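Local coordinates for protein lantibiotic dehydratase (Microbispora corallina, PDB 5EHK) that probably dehydrates serine and threonine residues of the NAI-107 lantibiotic precursor peptide in a tRNA-dependent reaction, at residues A392-L396 against A492-P498; P528-H532 against R661-P665. One frame throughout, in Å; residues are numbered along the deposited sequence.

Interaction 1. Residues A392-L396 against A492-P498; sequences ALWRL and AAPADLP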
ATOM      1  N   ALA A 392      16.235  20.949  18.747  1.00 17.92           N
ATOM      2  CA  ALA A 392      14.800  21.019  18.582  1.00 22.71           C
ATOM      3  C   ALA A 392      14.346  20.133  17.421  1.00 25.63           C
ATOM      4  O   ALA A 392      13.411  19.331  17.559  1.00 20.49           O
ATOM      5  CB  ALA A 392      14.379  22.455  18.345  1.00 24.77           C
ATOM      6  N   LEU A 393      15.006  20.317  16.278  1.00 24.53           N
ATOM      7  CA  LEU A 393      14.786  19.500  15.094  1.00 21.82           C
ATOM      8  C   LEU A 393      14.988  18.029  15.388  1.00 24.21           C
ATOM      9  O   LEU A 393      14.298  17.180  14.837  1.00 30.34           O
ATOM     10  CB  LEU A 393      15.709  19.911  13.958  1.00 18.20           C
ATOM     11  CG  LEU A 393      15.322  21.233  13.302  1.00 21.43           C
ATOM     12  CD1 LEU A 393      16.180  21.444  12.071  1.00 21.06           C
ATOM     13  CD2 LEU A 393      13.835  21.303  12.962  1.00 17.68           C
ATOM     14  N   TRP A 394      15.959  17.710  16.225  1.00 25.19           N
ATOM     15  CA  TRP A 394      16.171  16.311  16.533  1.00 23.04           C
ATOM     16  C   TRP A 394      15.026  15.773  17.364  1.00 21.76           C
ATOM     17  O   TRP A 394      14.523  14.700  17.084  1.00 24.43           O
ATOM     18  CB  TRP A 394      17.515  16.080  17.237  1.00 20.13           C
ATOM     19  CG  TRP A 394      17.796  14.631  17.513  1.00 18.19           C
ATOM     20  CD1 TRP A 394      18.161  13.682  16.609  1.00 13.45           C
ATOM     21  CD2 TRP A 394      17.760  13.978  18.789  1.00 14.74           C
ATOM     22  NE1 TRP A 394      18.338  12.471  17.244  1.00 13.98           N
ATOM     23  CE2 TRP A 394      18.103  12.634  18.582  1.00 12.72           C
ATOM     24  CE3 TRP A 394      17.477  14.405  20.085  1.00 14.12           C
ATOM     25  CZ2 TRP A 394      18.167  11.721  19.616  1.00 16.04           C
ATOM     26  CZ3 TRP A 394      17.536  13.495  21.107  1.00 13.00           C
ATOM     27  CH2 TRP A 394      17.874  12.171  20.874  1.00 14.21           C
ATOM     28  N   ARG A 395      14.580  16.526  18.363  1.00 21.83           N
ATOM     29  CA  ARG A 395      13.549  16.001  19.244  1.00 21.21           C
ATOM     30  C   ARG A 395      12.243  15.790  18.484  1.00 21.03           C
ATOM     31  O   ARG A 395      11.433  14.943  18.867  1.00 24.86           O
ATOM     32  CB  ARG A 395      13.330  16.900  20.459  1.00 22.49           C
ATOM     33  CG  ARG A 395      14.497  17.004  21.419  1.00 27.12           C
ATOM     34  CD  ARG A 395      14.218  18.091  22.474  1.00 26.88           C
ATOM     35  NE  ARG A 395      13.070  17.768  23.323  1.00 21.46           N
ATOM     36  CZ  ARG A 395      12.298  18.682  23.903  1.00 26.20           C
ATOM     37  NH1 ARG A 395      12.529  19.978  23.703  1.00 22.63           N
ATOM     38  NH2 ARG A 395      11.283  18.304  24.671  1.00 25.74           N
ATOM     39  N   LEU A 396      12.077  16.571  17.416  1.00 21.76           N
ATOM     40  CA  LEU A 396      10.876  16.626  16.579  1.00 23.23           C
ATOM     41  C   LEU A 396      10.912  15.660  15.398  1.00 22.36           C
ATOM     42  O   LEU A 396       9.987  15.610  14.579  1.00 25.58           O
ATOM     43  CB  LEU A 396      10.727  18.041  16.013  1.00 19.72           C
ATOM     44  CG  LEU A 396      10.326  19.111  17.023  1.00 24.85           C
ATOM     45  CD1 LEU A 396      10.187  20.462  16.341  1.00 23.30           C
ATOM     46  CD2 LEU A 396       9.054  18.719  17.757  1.00 19.51           C
ATOM     47  N   ALA A 492      12.697  11.404  22.597  1.00 27.47           N
ATOM     48  CA  ALA A 492      13.897  10.970  21.892  1.00 25.43           C
ATOM     49  C   ALA A 492      15.052  10.583  22.843  1.00 24.05           C
ATOM     50  O   ALA A 492      15.552  11.406  23.594  1.00 27.38           O
ATOM     51  CB  ALA A 492      14.327  12.041  20.910  1.00 16.69           C
ATOM     52  N   ALA A 493      15.492   9.334  22.769  1.00 18.40           N
ATOM     53  CA  ALA A 493      16.517   8.812  23.660  1.00 17.48           C
ATOM     54  C   ALA A 493      17.929   9.269  23.297  1.00 22.12           C
ATOM     55  O   ALA A 493      18.322   9.219  22.128  1.00 20.18           O
ATOM     56  CB  ALA A 493      16.458   7.300  23.657  1.00 23.69           C
ATOM     57  N   PRO A 494      18.724   9.660  24.309  1.00 23.32           N
ATOM     58  CA  PRO A 494      20.102  10.117  24.050  1.00 23.32           C
ATOM     59  C   PRO A 494      21.004   9.066  23.370  1.00 18.21           C
ATOM     60  O   PRO A 494      21.938   9.450  22.669  1.00 18.55           O
ATOM     61  CB  PRO A 494      20.612  10.508  25.449  1.00 17.31           C
ATOM     62  CG  PRO A 494      19.686   9.818  26.402  1.00 18.53           C
ATOM     63  CD  PRO A 494      18.356   9.820  25.725  1.00 15.65           C
ATOM     64  N   ALA A 495      20.718   7.780  23.551  1.00 14.71           N
ATOM     65  CA  ALA A 495      21.488   6.733  22.882  1.00 15.70           C
ATOM     66  C   ALA A 495      21.335   6.756  21.368  1.00 17.41           C
ATOM     67  O   ALA A 495      22.108   6.131  20.655  1.00 15.42           O
ATOM     68  CB  ALA A 495      21.088   5.377  23.409  1.00 22.69           C
ATOM     69  N   ASP A 496      20.308   7.451  20.888  1.00 21.40           N
ATOM     70  CA  ASP A 496      19.990   7.489  19.462  1.00 17.33           C
ATOM     71  C   ASP A 496      20.579   8.708  18.772  1.00 14.72           C
ATOM     72  O   ASP A 496      20.339   8.942  17.584  1.00 12.81           O
ATOM     73  CB  ASP A 496      18.471   7.465  19.253  1.00 18.68           C
ATOM     74  CG  ASP A 496      17.837   6.151  19.694  1.00 25.65           C
ATOM     75  OD1 ASP A 496      18.598   5.187  19.944  1.00 22.43           O
ATOM     76  OD2 ASP A 496      16.581   6.084  19.776  1.00 24.11           O
ATOM     77  N   LEU A 497      21.327   9.502  19.518  1.00 12.92           N
ATOM     78  CA  LEU A 497      21.873  10.711  18.943  1.00 14.50           C
ATOM     79  C   LEU A 497      22.826  10.348  17.820  1.00 13.40           C
ATOM     80  O   LEU A 497      23.642   9.451  17.958  1.00 12.64           O
ATOM     81  CB  LEU A 497      22.581  11.555  20.002  1.00 20.67           C
ATOM     82  CG  LEU A 497      21.702  12.344  20.978  1.00 18.44           C
ATOM     83  CD1 LEU A 497      22.565  12.790  22.128  1.00 15.96           C
ATOM     84  CD2 LEU A 497      21.053  13.529  20.290  1.00 14.27           C
ATOM     85  N   PRO A 498      22.725  11.056  16.702  1.00 14.49           N
ATOM     86  CA  PRO A 498      23.590  10.765  15.562  1.00 14.76           C
ATOM     87  C   PRO A 498      25.008  11.229  15.834  1.00 13.85           C
ATOM     88  O   PRO A 498      25.196  12.084  16.708  1.00 15.97           O
ATOM     89  CB  PRO A 498      22.992  11.630  14.461  1.00 15.22           C
ATOM     90  CG  PRO A 498      22.438  12.808  15.205  1.00 12.23           C
ATOM     91  CD  PRO A 498      21.883  12.241  16.472  1.00 12.30           C
TER
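The indole of W394 is the centre of this contact. Its t rotamer (chi1 -177°, chi2 74°) carries the flat ring off the last turn of helix 380-395 and between two aliphatic groups. The A492 methyl lies over one face, with CB 3.8 Å from the centroid of the six-membered ring. On the opposite face L497 CD2 sits almost on the ring normal, 3.3 Å from the same centroid. Both are CH-pi contacts. Alanine is small enough to let the helix backbone come close, R395 CA being 4.4 Å from A492 CB, whereas leucine, in its m,t rotamer, reaches the ring although its CB points sideways. The contact thus joins a helix C-terminus to the loop that leads through a short 3-10 segment (494-496) into strand 500-508. A493 O lies at the ring edge, 3.2 Å from W394 CH2, and also accepts the D496 N hydrogen bond (2.9 Å) of that 3-10 turn. P498 CD is 3.6 Å from W394 NE1, which gives its hydrogen bond to R661 O. The polar ends of the flanking residues turn to other partners: R395 forms a salt bridge with E481, and D496 one with R799.

Interaction 2. Residues P528-H532 against R661-P665; sequences PGSHH and RLWEP
Two irregular loops, one between strand 521-524 and helix 545-556, the other between helix 647-656 and strand 676-682, meet here through the W663, H531 and L662 side chains, which pack on each other and on the facing backbone. Both segments are largely extended, except at H531 (phi/psi -113/16), and run roughly antiparallel, with CA atoms 8.1 Å apart at G529-E664 and 7.7 Å at H531-L662. S530 OG, also hydrogen-bonded to E502, accepts from H532 N (3.1 Å), an ST turn. W663 (chi1 78°, p; chi2 -80°) brings CZ2 within 3.7 Å of G529 CA, where any CB would clash. H531 (chi1 -69°, m; chi2 -65°) places CE1 3.7 Å from L662 CB and 3.5 Å from W663 O. L662 CD2 lies over the H531 ring, 4.2 Å from its centroid, a CH-pi contact. The H531 ring meets the indole five-membered ring obliquely (centroids 4.9 Å, planes 61°). This is loop-to-loop packing beside the mixed sheet: W663, resting on L501 and L503 of strand 500-508, wedges between connections joined by one weak hydrogen bond, W663 NE1 to S530 O (3.4 Å, 166°), instead of a strand ladder.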
ATOM      1  N   PRO A 528      18.709  20.846   1.284  1.00 61.83           N
ATOM      2  CA  PRO A 528      18.972  19.728   2.198  1.00 59.43           C
ATOM      3  C   PRO A 528      20.177  19.954   3.116  1.00 62.08           C
ATOM      4  O   PRO A 528      21.150  20.630   2.744  1.00 56.18           O
ATOM      5  CB  PRO A 528      19.233  18.552   1.249  1.00 55.28           C
ATOM      6  CG  PRO A 528      19.768  19.180   0.019  1.00 58.41           C
ATOM      7  CD  PRO A 528      19.059  20.511  -0.109  1.00 64.05           C
ATOM      8  N   GLY A 529      20.084  19.412   4.328  1.00 58.90           N
ATOM      9  CA  GLY A 529      21.214  19.371   5.238  1.00 44.80           C
ATOM     10  C   GLY A 529      21.994  18.094   4.974  1.00 44.78           C
ATOM     11  O   GLY A 529      21.736  17.380   3.990  1.00 49.01           O
ATOM     12  N   SER A 530      22.910  17.772   5.876  1.00 26.29           N
ATOM     13  CA  SER A 530      23.732  16.595   5.714  1.00 19.69           C
ATOM     14  C   SER A 530      23.751  15.767   7.000  1.00 22.27           C
ATOM     15  O   SER A 530      23.293  16.230   8.052  1.00 20.07           O
ATOM     16  CB  SER A 530      25.135  17.011   5.307  1.00 17.27           C
ATOM     17  OG  SER A 530      26.008  16.919   6.409  1.00 16.50           O
ATOM     18  N   HIS A 531      24.241  14.532   6.925  1.00 14.95           N
ATOM     19  CA  HIS A 531      24.351  13.746   8.136  1.00 12.46           C
ATOM     20  C   HIS A 531      25.802  13.493   8.516  1.00 14.35           C
ATOM     21  O   HIS A 531      26.100  12.662   9.382  1.00 14.48           O
ATOM     22  CB  HIS A 531      23.579  12.449   7.972  1.00 15.13           C
ATOM     23  CG  HIS A 531      22.101  12.659   7.917  1.00 21.59           C
ATOM     24  ND1 HIS A 531      21.380  13.152   8.987  1.00 23.57           N
ATOM     25  CD2 HIS A 531      21.213  12.491   6.908  1.00 16.43           C
ATOM     26  CE1 HIS A 531      20.107  13.264   8.644  1.00 19.59           C
ATOM     27  NE2 HIS A 531      19.982  12.876   7.387  1.00 23.29           N
ATOM     28  N   HIS A 532      26.704  14.267   7.917  1.00 15.94           N
ATOM     29  CA  HIS A 532      28.139  14.129   8.178  1.00 15.63           C
ATOM     30  C   HIS A 532      28.854  15.465   8.381  1.00 14.57           C
ATOM     31  O   HIS A 532      28.880  16.304   7.485  1.00 18.35           O
ATOM     32  CB  HIS A 532      28.802  13.410   7.018  1.00 13.81           C
ATOM     33  CG  HIS A 532      30.262  13.184   7.216  1.00 12.80           C
ATOM     34  ND1 HIS A 532      30.756  12.156   7.994  1.00 11.51           N
ATOM     35  CD2 HIS A 532      31.337  13.871   6.768  1.00 12.83           C
ATOM     36  CE1 HIS A 532      32.076  12.202   7.988  1.00 13.75           C
ATOM     37  NE2 HIS A 532      32.454  13.237   7.257  1.00 14.79           N
ATOM     38  N   ARG A 661      19.118   8.016  15.136  1.00 12.29           N
ATOM     39  CA  ARG A 661      17.920   8.793  14.845  1.00 12.91           C
ATOM     40  C   ARG A 661      18.244  10.107  14.100  1.00 14.64           C
ATOM     41  O   ARG A 661      18.997  10.933  14.592  1.00 14.94           O
ATOM     42  CB  ARG A 661      17.144   9.062  16.130  1.00 15.47           C
ATOM     43  CG  ARG A 661      15.956   9.970  15.946  1.00 13.84           C
ATOM     44  CD  ARG A 661      15.057   9.928  17.151  1.00 16.56           C
ATOM     45  NE  ARG A 661      13.796  10.610  16.890  1.00 19.84           N
ATOM     46  CZ  ARG A 661      12.721  10.535  17.672  1.00 23.18           C
ATOM     47  NH1 ARG A 661      12.727   9.801  18.791  1.00 14.77           N
ATOM     48  NH2 ARG A 661      11.634  11.205  17.319  1.00 23.93           N
ATOM     49  N   LEU A 662      17.699  10.276  12.898  1.00 14.68           N
ATOM     50  CA  LEU A 662      18.171  11.314  11.990  1.00 11.42           C
ATOM     51  C   LEU A 662      17.263  12.526  11.907  1.00 13.47           C
ATOM     52  O   LEU A 662      16.103  12.397  11.553  1.00 15.66           O
ATOM     53  CB  LEU A 662      18.310  10.735  10.595  1.00 14.46           C
ATOM     54  CG  LEU A 662      19.115   9.458  10.385  1.00 11.44           C
ATOM     55  CD1 LEU A 662      18.931   9.063   8.934  1.00 12.04           C
ATOM     56  CD2 LEU A 662      20.569   9.696  10.674  1.00 10.42           C
ATOM     57  N   TRP A 663      17.816  13.708  12.164  1.00 16.06           N
ATOM     58  CA  TRP A 663      17.053  14.949  12.139  1.00 13.49           C
ATOM     59  C   TRP A 663      16.503  15.202  10.713  1.00 17.07           C
ATOM     60  O   TRP A 663      17.062  14.715   9.724  1.00 16.83           O
ATOM     61  CB  TRP A 663      17.960  16.105  12.579  1.00 14.23           C
ATOM     62  CG  TRP A 663      18.843  16.517  11.472  1.00 15.80           C
ATOM     63  CD1 TRP A 663      19.997  15.913  11.073  1.00 15.31           C
ATOM     64  CD2 TRP A 663      18.606  17.587  10.554  1.00 14.78           C
ATOM     65  NE1 TRP A 663      20.510  16.554   9.967  1.00 14.99           N
ATOM     66  CE2 TRP A 663      19.673  17.584   9.623  1.00 14.36           C
ATOM     67  CE3 TRP A 663      17.594  18.547  10.424  1.00 12.58           C
ATOM     68  CZ2 TRP A 663      19.763  18.504   8.577  1.00 15.79           C
ATOM     69  CZ3 TRP A 663      17.674  19.463   9.385  1.00 14.56           C
ATOM     70  CH2 TRP A 663      18.756  19.436   8.476  1.00 20.86           C
ATOM     71  N   GLU A 664      15.404  15.946  10.600  1.00 19.53           N
ATOM     72  CA  GLU A 664      14.885  16.351   9.292  1.00 15.63           C
ATOM     73  C   GLU A 664      14.421  17.773   9.412  1.00 15.88           C
ATOM     74  O   GLU A 664      14.149  18.242  10.514  1.00 23.24           O
ATOM     75  CB  GLU A 664      13.664  15.523   8.917  1.00 18.08           C
ATOM     76  CG  GLU A 664      13.830  14.038   8.927  1.00 23.14           C
ATOM     77  CD  GLU A 664      12.640  13.344   8.303  1.00 36.84           C
ATOM     78  OE1 GLU A 664      11.556  13.970   8.220  1.00 37.99           O
ATOM     79  OE2 GLU A 664      12.782  12.165   7.914  1.00 43.78           O
ATOM     80  N   PRO A 665      14.267  18.462   8.282  1.00 17.60           N
ATOM     81  CA  PRO A 665      13.662  19.796   8.297  1.00 14.81           C
ATOM     82  C   PRO A 665      12.284  19.818   8.931  1.00 15.84           C
ATOM     83  O   PRO A 665      11.688  18.773   9.154  1.00 12.87           O
ATOM     84  CB  PRO A 665      13.533  20.111   6.825  1.00 10.84           C
ATOM     85  CG  PRO A 665      14.683  19.452   6.231  1.00 13.18           C
ATOM     86  CD  PRO A 665      14.845  18.156   6.966  1.00 15.22           C
TER

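How the interactions relate
Interactions 1 and 2 lie side by side, their centres 11 Å apart, and follow each other in sequence. R661 is the main bridge. Its backbone N donates to D496 O (2.9 Å), and its backbone O accepts from W394 NE1 (3.1 Å), so segment 661-665 is tied at its start to both halves of interaction 1. The long R661 side chain passes A492, with NH1 3.5 Å from A492 CB, to a salt bridge with D490. A second, apolar join comes from L393 CD1, 3.6 Å from W663 CE3. The tryptophans therefore link helix 380-395 with three loops of the region assigned to the dehydratase N-terminal family.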